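Local atomic coordinates of Ctr9 protein (Myceliophthora thermophila, PDB entry 6AF0), a protein that probably binds RNA polymerase II complexes; this chain is the greater part of the protein, a long array of helices that includes tetratricopeptide repeats. Residues 191-203 with 215-229. Sequence-based numbering, arbitrary orientation.
Sequences RNMLAVMGKARAL and AYQDVVAKMPDMVDP
M193 starts the contact in the first turn of helix 193-203. Its CG lies against the sulfur of M223, its SD sits 3.9 Å from V219 CA, and its bent end carries CE across the aliphatic part of K222, whose NZ is held by D218 one turn back. N192, just before, is the N-cap, its OD1 accepting weak hydrogen bonds from the backbone N of L194 and of A195. From L194, the CD2 branch reaches M226 CE at 3.7 Å and the CD corner of P229, the proline that follows a cis peptide bond. V196 CG1 lies 3.5 Å from V219 CG2, the two valines pointing past one another; the same V219 CG2 also meets M197 CG. With SD anti to CA (chi2 178°) the M197 chain runs straight out from CB, and the bend at chi3 turns the methyl CE onto P229 CG, 3.7 Å away. At A200 the helices come nearest in backbone register: its CB meets A215 CB at 3.6 Å and also rides over one face of the Y216 ring, a CH-pi contact 3.5 Å from the centroid and 17° off the normal. R201 follows, its CB beside Y216 OH. With an alanine in place of Y216, A200 would probably lose the ring under its methyl, opening a gap toward I235 and C238 of helix 232-240. Joined without a hydrogen bond between them, the two segments run nearly antiparallel at 159° with axes 9.0 Å apart, the antiparallel packing of neighbouring helices typical of a tetratricopeptide-repeat array.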
# COMPACT_ATOMS: atom_id res chain seq x y z
N ARG A 191 20.49 38.67 41.48
CA ARG A 191 20.66 39.91 40.71
C ARG A 191 21.67 39.74 39.58
O ARG A 191 21.96 40.68 38.85
CB ARG A 191 21.01 41.11 41.60
CG ARG A 191 21.70 40.75 42.89
CD ARG A 191 22.36 41.96 43.54
NE ARG A 191 23.12 41.56 44.72
CZ ARG A 191 23.73 42.40 45.55
NH1 ARG A 191 23.69 43.70 45.34
NH2 ARG A 191 24.39 41.92 46.59
N ASN A 192 22.19 38.53 39.43
CA ASN A 192 23.05 38.22 38.29
C ASN A 192 22.23 37.71 37.11
O ASN A 192 21.76 36.55 37.12
CB ASN A 192 24.09 37.19 38.68
CG ASN A 192 25.16 37.02 37.61
OD1 ASN A 192 24.99 37.45 36.47
ND2 ASN A 192 26.26 36.40 37.98
N MET A 193 22.12 38.55 36.09
CA MET A 193 21.26 38.27 34.93
C MET A 193 21.85 37.25 33.93
O MET A 193 21.12 36.55 33.22
CB MET A 193 20.86 39.57 34.23
CG MET A 193 19.95 40.47 35.06
SD MET A 193 18.40 39.66 35.56
CE MET A 193 18.56 39.50 37.34
N LEU A 194 23.17 37.14 33.88
CA LEU A 194 23.77 36.10 33.05
C LEU A 194 23.56 34.73 33.66
O LEU A 194 23.47 33.73 32.94
CB LEU A 194 25.26 36.36 32.82
CG LEU A 194 25.62 37.65 32.07
CD1 LEU A 194 27.05 37.57 31.59
CD2 LEU A 194 24.70 37.89 30.89
N ALA A 195 23.48 34.68 34.99
CA ALA A 195 23.27 33.41 35.70
C ALA A 195 21.86 32.89 35.49
O ALA A 195 21.63 31.68 35.36
CB ALA A 195 23.52 33.59 37.19
N VAL A 196 20.91 33.81 35.48
CA VAL A 196 19.52 33.44 35.33
C VAL A 196 19.26 33.08 33.87
O VAL A 196 18.50 32.15 33.57
CB VAL A 196 18.57 34.53 35.91
CG1 VAL A 196 18.64 35.78 35.11
CG2 VAL A 196 17.13 34.04 35.95
N MET A 197 19.97 33.77 32.97
CA MET A 197 19.92 33.42 31.53
C MET A 197 20.47 32.02 31.25
O MET A 197 19.97 31.31 30.37
CB MET A 197 20.66 34.45 30.68
CG MET A 197 19.82 35.68 30.43
SD MET A 197 20.65 36.96 29.47
CE MET A 197 20.98 36.02 27.99
N GLY A 198 21.49 31.65 32.01
CA GLY A 198 22.08 30.32 31.96
C GLY A 198 21.13 29.26 32.48
O GLY A 198 20.99 28.18 31.87
N LYS A 199 20.47 29.58 33.60
CA LYS A 199 19.39 28.73 34.16
C LYS A 199 18.25 28.57 33.17
O LYS A 199 17.81 27.47 32.93
CB LYS A 199 18.84 29.33 35.45
CG LYS A 199 17.44 28.88 35.82
CD LYS A 199 16.96 29.60 37.08
CE LYS A 199 15.57 29.16 37.54
NZ LYS A 199 14.90 30.18 38.40
N ALA A 200 17.79 29.67 32.59
CA ALA A 200 16.76 29.60 31.53
C ALA A 200 17.17 28.65 30.40
O ALA A 200 16.40 27.81 29.95
CB ALA A 200 16.48 30.99 30.97
N ARG A 201 18.42 28.77 29.95
CA ARG A 201 18.89 27.92 28.90
C ARG A 201 18.77 26.47 29.31
O ARG A 201 18.29 25.64 28.54
CB ARG A 201 20.32 28.26 28.54
CG ARG A 201 20.94 27.29 27.55
CD ARG A 201 20.25 27.36 26.22
NE ARG A 201 20.75 26.40 25.23
CZ ARG A 201 20.21 25.22 24.97
NH1 ARG A 201 19.18 24.79 25.66
NH2 ARG A 201 20.72 24.47 24.01
N ALA A 202 19.21 26.16 30.53
CA ALA A 202 19.20 24.78 31.01
C ALA A 202 17.75 24.24 31.04
O ALA A 202 17.45 23.13 30.58
CB ALA A 202 19.87 24.70 32.38
N LEU A 203 16.86 25.05 31.56
CA LEU A 203 15.46 24.69 31.62
C LEU A 203 14.96 24.35 30.21
O LEU A 203 14.31 23.33 30.00
CB LEU A 203 14.65 25.84 32.23
CG LEU A 203 14.96 26.21 33.69
CD1 LEU A 203 14.50 27.63 34.02
CD2 LEU A 203 14.32 25.21 34.66
N ALA A 215 11.80 32.80 33.13
CA ALA A 215 13.15 33.26 33.43
C ALA A 215 13.67 34.35 32.48
O ALA A 215 14.13 35.42 32.94
CB ALA A 215 14.09 32.08 33.49
N TYR A 216 13.59 34.13 31.17
CA TYR A 216 13.98 35.16 30.22
C TYR A 216 13.16 36.41 30.42
O TYR A 216 13.71 37.50 30.40
CB TYR A 216 13.83 34.68 28.78
CG TYR A 216 14.87 33.67 28.38
CD1 TYR A 216 16.19 34.03 28.24
CD2 TYR A 216 14.53 32.36 28.12
CE1 TYR A 216 17.15 33.11 27.88
CE2 TYR A 216 15.48 31.43 27.74
CZ TYR A 216 16.80 31.81 27.63
OH TYR A 216 17.77 30.88 27.26
N GLN A 217 11.85 36.25 30.61
CA GLN A 217 10.96 37.38 30.90
C GLN A 217 11.38 38.12 32.18
O GLN A 217 11.35 39.34 32.25
CB GLN A 217 9.50 36.91 31.02
CG GLN A 217 8.85 36.54 29.69
CD GLN A 217 7.46 35.94 29.87
OE1 GLN A 217 7.18 35.28 30.88
NE2 GLN A 217 6.58 36.16 28.90
N ASP A 218 11.82 37.37 33.18
CA ASP A 218 12.29 37.99 34.42
C ASP A 218 13.51 38.88 34.16
O ASP A 218 13.63 39.98 34.71
CB ASP A 218 12.63 36.91 35.44
CG ASP A 218 12.79 37.46 36.84
OD1 ASP A 218 11.81 38.03 37.36
OD2 ASP A 218 13.88 37.33 37.44
N VAL A 219 14.40 38.40 33.31
CA VAL A 219 15.56 39.20 32.93
C VAL A 219 15.18 40.50 32.26
O VAL A 219 15.65 41.54 32.61
CB VAL A 219 16.44 38.44 31.95
CG1 VAL A 219 17.72 39.20 31.69
CG2 VAL A 219 16.75 37.06 32.52
N VAL A 220 14.32 40.41 31.25
CA VAL A 220 13.87 41.57 30.51
C VAL A 220 13.22 42.54 31.47
O VAL A 220 13.44 43.74 31.38
CB VAL A 220 12.84 41.17 29.41
CG1 VAL A 220 12.24 42.38 28.72
CG2 VAL A 220 13.50 40.29 28.36
N ALA A 221 12.41 42.01 32.39
CA ALA A 221 11.68 42.83 33.34
C ALA A 221 12.62 43.58 34.30
O ALA A 221 12.57 44.81 34.43
CB ALA A 221 10.74 41.96 34.13
N LYS A 222 13.48 42.81 34.96
CA LYS A 222 14.46 43.36 35.87
C LYS A 222 15.57 44.20 35.20
O LYS A 222 16.07 45.15 35.81
CB LYS A 222 15.09 42.22 36.67
CG LYS A 222 14.13 41.52 37.62
CD LYS A 222 14.87 40.66 38.64
CE LYS A 222 13.98 40.21 39.78
NZ LYS A 222 12.81 39.44 39.31
N MET A 223 15.96 43.86 33.97
CA MET A 223 17.17 44.45 33.33
C MET A 223 17.03 44.52 31.82
O MET A 223 17.76 43.83 31.10
CB MET A 223 18.45 43.67 33.70
CG MET A 223 19.77 44.39 33.36
SD MET A 223 21.25 43.53 33.93
CE MET A 223 22.47 44.71 33.40
N PRO A 224 16.12 45.35 31.31
CA PRO A 224 15.83 45.44 29.89
C PRO A 224 17.08 45.76 29.07
O PRO A 224 17.26 45.23 27.97
CB PRO A 224 14.84 46.59 29.78
CG PRO A 224 14.27 46.75 31.13
CD PRO A 224 15.36 46.35 32.07
N ASP A 225 17.95 46.60 29.63
CA ASP A 225 19.09 47.12 28.90
C ASP A 225 20.17 46.09 28.71
O ASP A 225 21.14 46.37 28.02
CB ASP A 225 19.62 48.36 29.60
CG ASP A 225 18.65 49.53 29.52
OD1 ASP A 225 18.15 49.77 28.40
OD2 ASP A 225 18.38 50.20 30.57
N MET A 226 20.01 44.91 29.29
CA MET A 226 20.89 43.79 28.98
C MET A 226 20.54 43.29 27.60
O MET A 226 19.47 42.73 27.41
CB MET A 226 20.70 42.66 29.99
CG MET A 226 21.34 41.33 29.63
SD MET A 226 23.08 41.51 29.27
CE MET A 226 23.79 41.46 30.91
N VAL A 227 21.43 43.55 26.66
CA VAL A 227 21.23 43.23 25.24
C VAL A 227 22.44 42.52 24.64
O VAL A 227 22.54 42.39 23.44
CB VAL A 227 20.98 44.52 24.43
CG1 VAL A 227 19.63 45.15 24.79
CG2 VAL A 227 22.11 45.50 24.64
N ASP A 228 23.35 42.06 25.48
CA ASP A 228 24.59 41.45 25.05
C ASP A 228 24.93 40.35 26.05
O ASP A 228 25.82 40.52 26.89
CB ASP A 228 25.68 42.53 25.02
CG ASP A 228 27.08 41.97 24.78
OD1 ASP A 228 28.05 42.58 25.29
OD2 ASP A 228 27.22 40.93 24.09
N PRO A 229 24.20 39.22 25.98
CA PRO A 229 23.18 38.81 25.03
C PRO A 229 21.77 39.22 25.39
O PRO A 229 21.45 39.35 26.57
CB PRO A 229 23.23 37.29 25.10
CG PRO A 229 24.13 36.93 26.23
CD PRO A 229 24.36 38.18 27.01